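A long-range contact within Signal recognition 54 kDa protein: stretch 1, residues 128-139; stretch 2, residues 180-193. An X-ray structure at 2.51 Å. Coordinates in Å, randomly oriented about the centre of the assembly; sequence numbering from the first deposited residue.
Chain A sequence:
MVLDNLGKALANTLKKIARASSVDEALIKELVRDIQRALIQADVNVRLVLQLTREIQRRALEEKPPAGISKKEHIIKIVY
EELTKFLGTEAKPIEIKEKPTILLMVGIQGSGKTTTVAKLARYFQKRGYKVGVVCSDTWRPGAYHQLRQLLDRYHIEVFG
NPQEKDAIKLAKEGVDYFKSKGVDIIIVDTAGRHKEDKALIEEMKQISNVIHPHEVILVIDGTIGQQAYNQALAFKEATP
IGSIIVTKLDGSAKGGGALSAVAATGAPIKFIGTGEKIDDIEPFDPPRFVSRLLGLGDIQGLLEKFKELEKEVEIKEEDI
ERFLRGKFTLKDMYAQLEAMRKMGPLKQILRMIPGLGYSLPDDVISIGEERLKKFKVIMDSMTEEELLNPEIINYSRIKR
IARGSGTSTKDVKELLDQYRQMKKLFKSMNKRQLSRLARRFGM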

# COMPACT_ATOMS: atom_id res chain seq x y z
N GLY A 128 -21.71 31.38 -21.74
CA GLY A 128 -22.56 32.27 -22.51
C GLY A 128 -23.01 31.82 -23.89
O GLY A 128 -23.57 32.61 -24.64
N TYR A 129 -22.79 30.56 -24.22
CA TYR A 129 -23.20 30.05 -25.51
C TYR A 129 -24.59 29.44 -25.45
O TYR A 129 -25.01 28.94 -24.40
CB TYR A 129 -22.21 29.02 -26.03
CG TYR A 129 -20.96 29.63 -26.60
CD1 TYR A 129 -20.98 30.23 -27.86
CD2 TYR A 129 -19.77 29.62 -25.90
CE1 TYR A 129 -19.84 30.79 -28.40
CE2 TYR A 129 -18.61 30.18 -26.43
CZ TYR A 129 -18.66 30.77 -27.67
OH TYR A 129 -17.53 31.34 -28.22
N LYS A 130 -25.30 29.49 -26.56
CA LYS A 130 -26.50 28.69 -26.69
C LYS A 130 -26.05 27.35 -27.23
O LYS A 130 -25.34 27.29 -28.24
CB LYS A 130 -27.52 29.30 -27.66
CG LYS A 130 -28.43 30.33 -27.02
CD LYS A 130 -29.79 30.32 -27.69
CE LYS A 130 -30.39 28.93 -27.61
NZ LYS A 130 -31.71 28.86 -28.27
N VAL A 131 -26.45 26.28 -26.56
CA VAL A 131 -26.02 24.95 -26.97
C VAL A 131 -27.22 24.08 -27.22
O VAL A 131 -28.20 24.13 -26.47
CB VAL A 131 -25.13 24.28 -25.90
CG1 VAL A 131 -24.72 22.89 -26.35
CG2 VAL A 131 -23.92 25.13 -25.63
N GLY A 132 -27.14 23.28 -28.27
CA GLY A 132 -28.06 22.18 -28.47
C GLY A 132 -27.29 20.88 -28.61
O GLY A 132 -26.22 20.85 -29.22
N VAL A 133 -27.80 19.81 -28.02
CA VAL A 133 -27.20 18.51 -28.25
C VAL A 133 -28.18 17.69 -29.04
O VAL A 133 -29.40 17.81 -28.87
CB VAL A 133 -26.74 17.76 -26.94
CG1 VAL A 133 -26.52 18.73 -25.78
CG2 VAL A 133 -27.71 16.65 -26.56
N VAL A 134 -27.63 16.87 -29.91
CA VAL A 134 -28.40 16.00 -30.77
C VAL A 134 -27.98 14.60 -30.41
O VAL A 134 -26.81 14.26 -30.54
CB VAL A 134 -28.04 16.22 -32.25
CG1 VAL A 134 -28.65 15.11 -33.14
CG2 VAL A 134 -28.48 17.59 -32.69
N CYS A 135 -28.92 13.79 -29.96
CA CYS A 135 -28.61 12.42 -29.60
C CYS A 135 -28.95 11.46 -30.75
O CYS A 135 -30.11 11.08 -30.92
CB CYS A 135 -29.36 12.03 -28.34
SG CYS A 135 -29.30 10.28 -27.94
N SER A 136 -27.95 11.07 -31.53
CA SER A 136 -28.18 10.13 -32.61
C SER A 136 -27.68 8.74 -32.25
O SER A 136 -27.31 7.95 -33.12
CB SER A 136 -27.57 10.63 -33.92
OG SER A 136 -26.16 10.73 -33.84
N ASP A 137 -27.66 8.44 -30.95
CA ASP A 137 -27.17 7.16 -30.43
C ASP A 137 -28.28 6.13 -30.49
O ASP A 137 -29.06 5.98 -29.55
CB ASP A 137 -26.68 7.32 -28.98
CG ASP A 137 -25.88 6.10 -28.48
OD1 ASP A 137 -25.84 5.08 -29.18
OD2 ASP A 137 -25.28 6.18 -27.38
N THR A 138 -28.33 5.42 -31.61
CA THR A 138 -29.34 4.40 -31.86
C THR A 138 -28.91 3.06 -31.26
O THR A 138 -29.69 2.12 -31.21
CB THR A 138 -29.60 4.23 -33.38
OG1 THR A 138 -28.38 3.93 -34.06
CG2 THR A 138 -30.18 5.50 -33.97
N TRP A 139 -27.65 3.00 -30.81
CA TRP A 139 -27.03 1.79 -30.25
C TRP A 139 -27.43 1.51 -28.78
O TRP A 139 -27.43 0.36 -28.34
CB TRP A 139 -25.51 1.90 -30.37
CG TRP A 139 -24.79 0.59 -30.51
CD1 TRP A 139 -24.68 -0.18 -31.64
CD2 TRP A 139 -24.04 -0.08 -29.48
NE1 TRP A 139 -23.92 -1.30 -31.37
CE2 TRP A 139 -23.52 -1.26 -30.06
CE3 TRP A 139 -23.77 0.20 -28.14
CZ2 TRP A 139 -22.75 -2.17 -29.33
CZ3 TRP A 139 -23.00 -0.70 -27.42
CH2 TRP A 139 -22.50 -1.87 -28.01
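Stretch 2, residues 180-193: SKGVDIIIVDTAGR

Stretch 2 lies alongside stretch 1 as a neighbouring parallel β-strand. Residues 185-189 run in the same direction as 131-135, the axes approaching to 4.6 Å and crossing at -19°, with Val131 opposite Ile185, Val133 opposite Ile187 and Cys135 opposite Asp189. Before the strand, Gly182 leaves a helix with positive phi (105°) in a Schellman motif, and Val183 and Asp184 lead into the extended segment.

The pairing begins at Lys130, whose backbone is satisfied at both ends: its N donates to Asp184 OD1 (3.0 Å, nearly linear), while its O accepts from Ile185 N (3.0 Å) and, weakly, from Asp184 N (3.0 Å). From there the bonds alternate as parallel pairing requires. Gly132 N donates to Ile185 O (2.9 Å) and Gly132 O accepts from Ile187 N (2.9 Å); Val134 N donates to Ile187 O (2.8 Å) and Val134 O accepts from Asp189 N (2.9 Å). Thus Gly132 and Val134 each use both backbone groups towards stretch 2. Some of the same carbonyls also receive CA-H groups, as where Val133 CA lies 3.1 Å from Ile187 O. Asp189 O closes the ladder, accepting from both Ser136 N (2.8 Å) and Ser136 OG (3.2 Å); Asp137 N, 3.3 Å from Asp189 O, is too poorly angled to bond.

Side chains pack on both faces of the pair. Val131 CG1 meets Ile187 CD1 at 3.9 Å on one, and Val134 CG2 meets Ile186 CG2 at 3.8 Å on the other. Ile185 CD1 covers a face of the Tyr129 ring, 4.0 Å from its centroid. At the C-terminal end of the pairing, Asp137 OD2 and Asp189 OD2 stand 4.2 Å apart without a bridging partner between the stretches; farther on, Arg193 CA sits over the Trp139 six-membered ring, 3.7 Å from its centroid.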

# COMPACT_ATOMS: atom_id res chain seq x y z
N SER A 180 -32.27 25.30 -36.40
CA SER A 180 -33.40 26.20 -36.57
C SER A 180 -33.64 27.01 -35.32
O SER A 180 -34.09 28.16 -35.39
CB SER A 180 -34.67 25.40 -36.86
OG SER A 180 -34.53 24.57 -38.00
N LYS A 181 -33.38 26.41 -34.16
CA LYS A 181 -33.71 27.02 -32.87
C LYS A 181 -32.79 28.16 -32.47
O LYS A 181 -33.07 28.87 -31.51
CB LYS A 181 -33.76 25.96 -31.77
CG LYS A 181 -34.83 24.92 -32.00
CD LYS A 181 -36.19 25.42 -31.52
CE LYS A 181 -37.27 24.35 -31.68
NZ LYS A 181 -38.61 24.81 -31.21
N GLY A 182 -31.68 28.32 -33.20
CA GLY A 182 -30.82 29.48 -33.01
C GLY A 182 -29.51 29.29 -32.27
O GLY A 182 -28.88 30.26 -31.82
N VAL A 183 -29.06 28.05 -32.15
CA VAL A 183 -27.92 27.77 -31.29
C VAL A 183 -26.58 28.19 -31.87
O VAL A 183 -26.40 28.25 -33.09
CB VAL A 183 -27.86 26.27 -30.90
CG1 VAL A 183 -29.10 25.88 -30.11
CG2 VAL A 183 -27.71 25.42 -32.14
N ASP A 184 -25.65 28.51 -30.98
CA ASP A 184 -24.26 28.77 -31.34
C ASP A 184 -23.50 27.46 -31.51
O ASP A 184 -22.69 27.31 -32.41
CB ASP A 184 -23.59 29.57 -30.23
CG ASP A 184 -24.21 30.94 -30.01
OD1 ASP A 184 -24.55 31.27 -28.84
OD2 ASP A 184 -24.34 31.70 -31.00
N ILE A 185 -23.76 26.51 -30.62
CA ILE A 185 -22.98 25.27 -30.61
C ILE A 185 -23.90 24.06 -30.62
O ILE A 185 -24.86 23.99 -29.85
CB ILE A 185 -21.97 25.21 -29.41
CG1 ILE A 185 -20.97 26.37 -29.52
CG2 ILE A 185 -21.22 23.88 -29.40
CD1 ILE A 185 -19.94 26.42 -28.44
N ILE A 186 -23.62 23.13 -31.53
CA ILE A 186 -24.33 21.87 -31.55
C ILE A 186 -23.37 20.70 -31.29
O ILE A 186 -22.36 20.56 -32.00
CB ILE A 186 -25.03 21.62 -32.89
CG1 ILE A 186 -25.87 22.84 -33.28
CG2 ILE A 186 -25.91 20.39 -32.80
CD1 ILE A 186 -26.50 22.71 -34.66
N ILE A 187 -23.69 19.88 -30.29
CA ILE A 187 -22.91 18.70 -29.98
C ILE A 187 -23.70 17.46 -30.34
O ILE A 187 -24.82 17.29 -29.88
CB ILE A 187 -22.54 18.63 -28.50
CG1 ILE A 187 -21.60 19.78 -28.17
CG2 ILE A 187 -21.86 17.31 -28.20
CD1 ILE A 187 -21.83 20.39 -26.86
N VAL A 188 -23.11 16.63 -31.19
CA VAL A 188 -23.78 15.46 -31.74
C VAL A 188 -23.19 14.18 -31.16
O VAL A 188 -22.00 13.90 -31.31
CB VAL A 188 -23.67 15.39 -33.28
CG1 VAL A 188 -24.65 14.37 -33.81
CG2 VAL A 188 -23.89 16.77 -33.90
N ASP A 189 -24.05 13.42 -30.50
CA ASP A 189 -23.72 12.22 -29.77
C ASP A 189 -24.09 11.03 -30.64
O ASP A 189 -25.26 10.68 -30.76
CB ASP A 189 -24.53 12.18 -28.46
CG ASP A 189 -24.34 10.89 -27.67
OD1 ASP A 189 -23.20 10.39 -27.61
OD2 ASP A 189 -25.32 10.38 -27.10
N THR A 190 -23.09 10.41 -31.26
CA THR A 190 -23.33 9.32 -32.19
C THR A 190 -23.44 8.00 -31.46
O THR A 190 -23.26 7.94 -30.25
CB THR A 190 -22.22 9.22 -33.21
OG1 THR A 190 -20.97 9.01 -32.55
CG2 THR A 190 -22.14 10.50 -33.99
N ALA A 191 -23.76 6.95 -32.20
CA ALA A 191 -23.93 5.63 -31.63
C ALA A 191 -22.59 5.03 -31.27
O ALA A 191 -21.65 5.06 -32.06
CB ALA A 191 -24.66 4.75 -32.61
N GLY A 192 -22.49 4.47 -30.07
CA GLY A 192 -21.29 3.76 -29.69
C GLY A 192 -21.29 2.39 -30.35
O GLY A 192 -22.22 2.05 -31.08
N ARG A 193 -20.24 1.61 -30.11
CA ARG A 193 -20.23 0.21 -30.48
C ARG A 193 -19.42 -0.48 -29.40
O ARG A 193 -18.94 0.19 -28.48
CB ARG A 193 -19.61 -0.01 -31.86
CG ARG A 193 -20.16 0.91 -32.95
CD ARG A 193 -20.53 0.14 -34.20
NE ARG A 193 -19.71 -1.06 -34.33
CZ ARG A 193 -20.15 -2.21 -34.83
NH1 ARG A 193 -21.41 -2.31 -35.24
NH2 ARG A 193 -19.34 -3.26 -34.92